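DUF1214 domain-containing protein (Burkholderia cenocepacia, PDB 6ANS) is of unknown function but carries two DUF1214 family regions and binds a sodium ion in the crystal. Local coordinates at residues V116-R128 against D165-R177. Residues are numbered along the deposited sequence; the frame is centred on the assembly and turned at random. Where two conformers were deposited one is given.
Sequences VDGRCEYRVTGRR and DGSVEIVLSATPR
Y122, V124 and G126 pair antiparallel with L172, I170 and V168 at the centre of a mixed four-stranded sheet, where strand 122-125 lies between 167-173 and 207-212. V124 N gives I170 O a nearly straight bond of 2.7 Å, and I170 N returns one to V124 O. G126 N to V168 O is weak (3.3 Å); the positive phi of G126 (137°), like that of G166, suits glycine. Their face is largely apolar: beta-branched V124, V168 and I170 favour the extended chain, and L172 fills in, its CD1 4.1 Å from V124 CG2. The other face is mixed, R123 and E169 lying beside T125 and V171; guanidinium and carboxylate are nearly coplanar, but R123 NH1 to E169 OE2, 3.6 Å, is a loose salt bridge. At one end R177 grips E121 side-on, R177 NH2 at 2.7 Å and NE at 3.0 Å from E121 OE2, the planes 70° apart. S173 OG, doubtfully close to that oxygen, accepts from T175 N in an ST turn. At the other end the bent R127 chain brings NH2 to D165 O (2.7 Å), with G166 O over the guanidinium face. This is antiparallel pairing of adjacent strands in the mixed sheet of the DUF1214 region, whose I170 face meets F136 of strand 133-140 in the other sheet.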
loop_
_atom_site.group_PDB
_atom_site.type_symbol
_atom_site.label_atom_id
_atom_site.label_comp_id
_atom_site.label_asym_id
_atom_site.label_seq_id
_atom_site.Cartn_x
_atom_site.Cartn_y
_atom_site.Cartn_z
ATOM N N VAL A 116 -18.068 -3.923 -1.412
ATOM C CA VAL A 116 -19.335 -3.527 -1.983
ATOM C C VAL A 116 -20.417 -3.840 -0.952
ATOM O O VAL A 116 -20.182 -4.534 0.035
ATOM C CB VAL A 116 -19.596 -4.234 -3.333
ATOM C CG1 VAL A 116 -18.552 -3.815 -4.384
ATOM C CG2 VAL A 116 -19.552 -5.737 -3.151
ATOM N N ASP A 117 -21.606 -3.302 -1.194
ATOM C CA ASP A 117 -22.805 -3.576 -0.412
ATOM C C ASP A 117 -23.763 -4.353 -1.308
ATOM O O ASP A 117 -24.249 -3.818 -2.312
ATOM C CB ASP A 117 -23.439 -2.266 0.058
ATOM C CG ASP A 117 -24.631 -2.461 0.977
ATOM O OD1 ASP A 117 -25.288 -3.522 0.935
ATOM O OD2 ASP A 117 -24.934 -1.507 1.728
ATOM N N GLY A 118 -24.066 -5.592 -0.929
ATOM C CA GLY A 118 -24.929 -6.422 -1.760
ATOM C C GLY A 118 -26.335 -5.881 -1.965
ATOM O O GLY A 118 -27.063 -6.390 -2.827
ATOM N N ARG A 119 -26.734 -4.872 -1.206
ATOM C CA ARG A 119 -28.044 -4.273 -1.397
ATOM C C ARG A 119 -28.039 -3.156 -2.432
ATOM O O ARG A 119 -29.102 -2.619 -2.750
ATOM C CB ARG A 119 -28.564 -3.743 -0.061
ATOM C CG ARG A 119 -28.686 -4.821 1.019
ATOM C CD ARG A 119 -28.872 -4.195 2.387
ATOM N NE ARG A 119 -27.745 -3.339 2.745
ATOM C CZ ARG A 119 -27.680 -2.633 3.871
ATOM N NH1 ARG A 119 -28.686 -2.679 4.739
ATOM N NH2 ARG A 119 -26.624 -1.872 4.127
ATOM N N CYS A 120 -26.876 -2.800 -2.963
ATOM C CA CYS A 120 -26.727 -1.722 -3.927
ATOM C C CYS A 120 -26.306 -2.313 -5.269
ATOM O O CYS A 120 -26.158 -3.527 -5.412
ATOM C CB CYS A 120 -25.716 -0.690 -3.399
ATOM S SG CYS A 120 -26.165 -0.075 -1.724
ATOM N N GLU A 121 -26.100 -1.449 -6.262
ATOM C CA GLU A 121 -25.676 -1.904 -7.581
ATOM C C GLU A 121 -24.417 -1.163 -8.021
ATOM O O GLU A 121 -24.245 0.021 -7.715
ATOM C CB GLU A 121 -26.798 -1.710 -8.592
ATOM C CG GLU A 121 -28.070 -2.483 -8.221
ATOM C CD GLU A 121 -29.103 -2.447 -9.337
ATOM O OE1 GLU A 121 -29.413 -1.338 -9.814
ATOM O OE2 GLU A 121 -29.584 -3.523 -9.745
ATOM N N TYR A 122 -23.540 -1.865 -8.739
ATOM C CA TYR A 122 -22.237 -1.345 -9.122
ATOM C C TYR A 122 -21.971 -1.610 -10.598
ATOM O O TYR A 122 -22.410 -2.617 -11.168
ATOM C CB TYR A 122 -21.107 -1.974 -8.266
ATOM C CG TYR A 122 -21.298 -1.690 -6.792
ATOM C CD1 TYR A 122 -20.668 -0.615 -6.175
ATOM C CD2 TYR A 122 -22.142 -2.483 -6.029
ATOM C CE1 TYR A 122 -20.862 -0.358 -4.824
ATOM C CE2 TYR A 122 -22.356 -2.233 -4.685
ATOM C CZ TYR A 122 -21.719 -1.174 -4.086
ATOM O OH TYR A 122 -21.943 -0.938 -2.757
ATOM N N ARG A 123 -21.234 -0.690 -11.200
ATOM C CA ARG A 123 -20.734 -0.817 -12.563
ATOM C C ARG A 123 -19.214 -0.936 -12.515
ATOM O O ARG A 123 -18.541 -0.091 -11.911
ATOM C CB ARG A 123 -21.134 0.399 -13.397
ATOM C CG ARG A 123 -21.266 0.141 -14.867
ATOM C CD ARG A 123 -21.420 1.449 -15.648
ATOM N NE ARG A 123 -22.236 2.434 -14.943
ATOM C CZ ARG A 123 -23.562 2.492 -15.001
ATOM N NH1 ARG A 123 -24.241 1.612 -15.735
ATOM N NH2 ARG A 123 -24.211 3.433 -14.325
ATOM N N VAL A 124 -18.679 -1.985 -13.128
ATOM C CA VAL A 124 -17.243 -2.147 -13.326
ATOM C C VAL A 124 -16.964 -1.887 -14.798
ATOM O O VAL A 124 -17.552 -2.546 -15.667
ATOM C CB VAL A 124 -16.751 -3.541 -12.913
ATOM C CG1 VAL A 124 -15.272 -3.682 -13.238
ATOM C CG2 VAL A 124 -17.008 -3.780 -11.429
ATOM N N THR A 125 -16.115 -0.891 -15.075
ATOM C CA THR A 125 -15.827 -0.449 -16.430
ATOM C C THR A 125 -14.320 -0.365 -16.649
ATOM O O THR A 125 -13.519 -0.481 -15.718
ATOM C CB THR A 125 -16.468 0.916 -16.739
ATOM O OG1 THR A 125 -16.072 1.876 -15.754
ATOM C CG2 THR A 125 -17.974 0.810 -16.742
ATOM N N GLY A 126 -13.947 -0.171 -17.904
ATOM C CA GLY A 126 -12.579 0.090 -18.287
ATOM C C GLY A 126 -12.212 -0.694 -19.528
ATOM O O GLY A 126 -13.072 -1.115 -20.298
ATOM N N ARG A 127 -10.915 -0.886 -19.711
ATOM C CA ARG A 127 -10.377 -1.557 -20.881
ATOM C C ARG A 127 -10.091 -3.017 -20.551
ATOM O O ARG A 127 -9.613 -3.335 -19.459
ATOM C CB ARG A 127 -9.105 -0.864 -21.372
ATOM C CG ARG A 127 -9.245 0.635 -21.560
ATOM C CD ARG A 127 -10.181 0.973 -22.711
ATOM N NE ARG A 127 -9.773 0.353 -23.971
ATOM C CZ ARG A 127 -10.532 0.334 -25.060
ATOM N NH1 ARG A 127 -11.724 0.915 -25.035
ATOM N NH2 ARG A 127 -10.099 -0.249 -26.176
ATOM N N ARG A 128 -10.423 -3.901 -21.493
ATOM C CA ARG A 128 -10.194 -5.329 -21.306
ATOM C C ARG A 128 -8.703 -5.663 -21.233
ATOM O O ARG A 128 -8.306 -6.569 -20.492
ATOM C CB ARG A 128 -10.886 -6.111 -22.427
ATOM C CG ARG A 128 -10.583 -7.601 -22.457
ATOM C CD ARG A 128 -10.909 -8.279 -21.103
ATOM N NE ARG A 128 -10.597 -9.712 -21.150
ATOM C CZ ARG A 128 -9.402 -10.227 -20.881
ATOM N NH1 ARG A 128 -8.389 -9.430 -20.552
ATOM N NH2 ARG A 128 -9.204 -11.534 -20.973
ATOM N N ASP A 165 -15.518 -1.888 -29.046
ATOM C CA ASP A 165 -14.435 -0.952 -28.777
ATOM C C ASP A 165 -13.390 -1.482 -27.775
ATOM O O ASP A 165 -12.501 -0.700 -27.391
ATOM C CB ASP A 165 -15.021 0.368 -28.275
ATOM C CG ASP A 165 -15.866 0.207 -27.018
ATOM O OD1 ASP A 165 -15.998 -0.928 -26.509
ATOM O OD2 ASP A 165 -16.409 1.228 -26.543
ATOM N N GLY A 166 -13.417 -2.753 -27.375
ATOM C CA GLY A 166 -12.448 -3.257 -26.426
ATOM C C GLY A 166 -12.688 -2.841 -24.992
ATOM O O GLY A 166 -11.819 -3.074 -24.144
ATOM N N SER A 167 -13.824 -2.217 -24.704
ATOM C CA SER A 167 -14.179 -1.807 -23.354
ATOM C C SER A 167 -14.887 -2.927 -22.609
ATOM O O SER A 167 -15.337 -3.922 -23.181
ATOM C CB SER A 167 -15.070 -0.568 -23.360
ATOM O OG SER A 167 -16.295 -0.841 -23.999
ATOM N N VAL A 168 -15.023 -2.720 -21.308
ATOM C CA VAL A 168 -15.621 -3.687 -20.409
ATOM C C VAL A 168 -16.716 -2.969 -19.647
ATOM O O VAL A 168 -16.500 -1.864 -19.132
ATOM C CB VAL A 168 -14.577 -4.258 -19.433
ATOM C CG1 VAL A 168 -15.246 -5.034 -18.339
ATOM C CG2 VAL A 168 -13.587 -5.125 -20.165
ATOM N N GLU A 169 -17.882 -3.607 -19.569
ATOM C CA GLU A 169 -19.040 -3.113 -18.836
ATOM C C GLU A 169 -19.617 -4.283 -18.050
ATOM O O GLU A 169 -20.175 -5.215 -18.640
ATOM C CB GLU A 169 -20.062 -2.536 -19.817
ATOM C CG GLU A 169 -21.421 -2.212 -19.238
ATOM C CD GLU A 169 -21.457 -0.917 -18.485
ATOM O OE1 GLU A 169 -20.383 -0.351 -18.238
ATOM O OE2 GLU A 169 -22.568 -0.465 -18.137
ATOM N N ILE A 170 -19.525 -4.219 -16.724
ATOM C CA ILE A 170 -19.959 -5.303 -15.850
ATOM C C ILE A 170 -20.819 -4.721 -14.740
ATOM O O ILE A 170 -20.431 -3.730 -14.112
ATOM C CB ILE A 170 -18.751 -6.064 -15.278
ATOM C CG1 ILE A 170 -18.003 -6.766 -16.411
ATOM C CG2 ILE A 170 -19.161 -7.041 -14.198
ATOM C CD1 ILE A 170 -16.630 -7.170 -16.052
ATOM N N VAL A 171 -21.982 -5.328 -14.487
ATOM C CA VAL A 171 -22.890 -4.858 -13.452
ATOM C C VAL A 171 -22.953 -5.890 -12.333
ATOM O O VAL A 171 -23.158 -7.087 -12.579
ATOM C CB VAL A 171 -24.291 -4.553 -14.003
ATOM C CG1 VAL A 171 -25.178 -4.037 -12.881
ATOM C CG2 VAL A 171 -24.203 -3.525 -15.107
ATOM N N LEU A 172 -22.760 -5.419 -11.112
ATOM C CA LEU A 172 -22.904 -6.209 -9.903
ATOM C C LEU A 172 -24.264 -5.859 -9.315
ATOM O O LEU A 172 -24.550 -4.682 -9.070
ATOM C CB LEU A 172 -21.780 -5.880 -8.919
ATOM C CG LEU A 172 -20.405 -6.540 -9.018
ATOM C CD1 LEU A 172 -19.878 -6.587 -10.422
ATOM C CD2 LEU A 172 -19.403 -5.793 -8.085
ATOM N N SER A 173 -25.102 -6.864 -9.095
ATOM C CA SER A 173 -26.415 -6.567 -8.544
ATOM C C SER A 173 -27.038 -7.834 -7.983
ATOM O O SER A 173 -26.818 -8.934 -8.499
ATOM C CB SER A 173 -27.337 -5.958 -9.607
ATOM O OG SER A 173 -28.554 -5.538 -9.020
ATOM N N ALA A 174 -27.822 -7.668 -6.918
ATOM C CA ALA A 174 -28.663 -8.775 -6.492
ATOM C C ALA A 174 -29.870 -8.932 -7.407
ATOM O O ALA A 174 -30.496 -9.995 -7.416
ATOM C CB ALA A 174 -29.112 -8.579 -5.043
ATOM N N THR A 175 -30.198 -7.900 -8.174
ATOM C CA THR A 175 -31.282 -7.931 -9.139
ATOM C C THR A 175 -30.754 -8.382 -10.498
ATOM O O THR A 175 -29.739 -7.858 -10.963
ATOM C CB THR A 175 -31.937 -6.561 -9.264
ATOM O OG1 THR A 175 -32.402 -6.141 -7.978
ATOM C CG2 THR A 175 -33.130 -6.626 -10.206
ATOM N N PRO A 176 -31.391 -9.355 -11.146
ATOM C CA PRO A 176 -30.898 -9.812 -12.452
ATOM C C PRO A 176 -30.916 -8.688 -13.480
ATOM O O PRO A 176 -31.904 -7.963 -13.621
ATOM C CB PRO A 176 -31.868 -10.938 -12.825
ATOM C CG PRO A 176 -32.485 -11.366 -11.515
ATOM C CD PRO A 176 -32.560 -10.123 -10.684
ATOM N N ARG A 177 -29.809 -8.564 -14.207
ATOM C CA ARG A 177 -29.639 -7.587 -15.279
ATOM C C ARG A 177 -29.195 -8.306 -16.550
ATOM O O ARG A 177 -28.632 -9.404 -16.506
ATOM C CB ARG A 177 -28.607 -6.498 -14.919
ATOM C CG ARG A 177 -28.911 -5.661 -13.655
ATOM C CD ARG A 177 -30.236 -4.882 -13.743
ATOM N NE ARG A 177 -30.569 -4.215 -12.477
ATOM C CZ ARG A 177 -31.790 -3.790 -12.137
ATOM N NH1 ARG A 177 -32.821 -3.970 -12.960
ATOM N NH2 ARG A 177 -31.988 -3.202 -10.961
HETATM O O HOH W 1 -28.085 -5.380 -5.087
#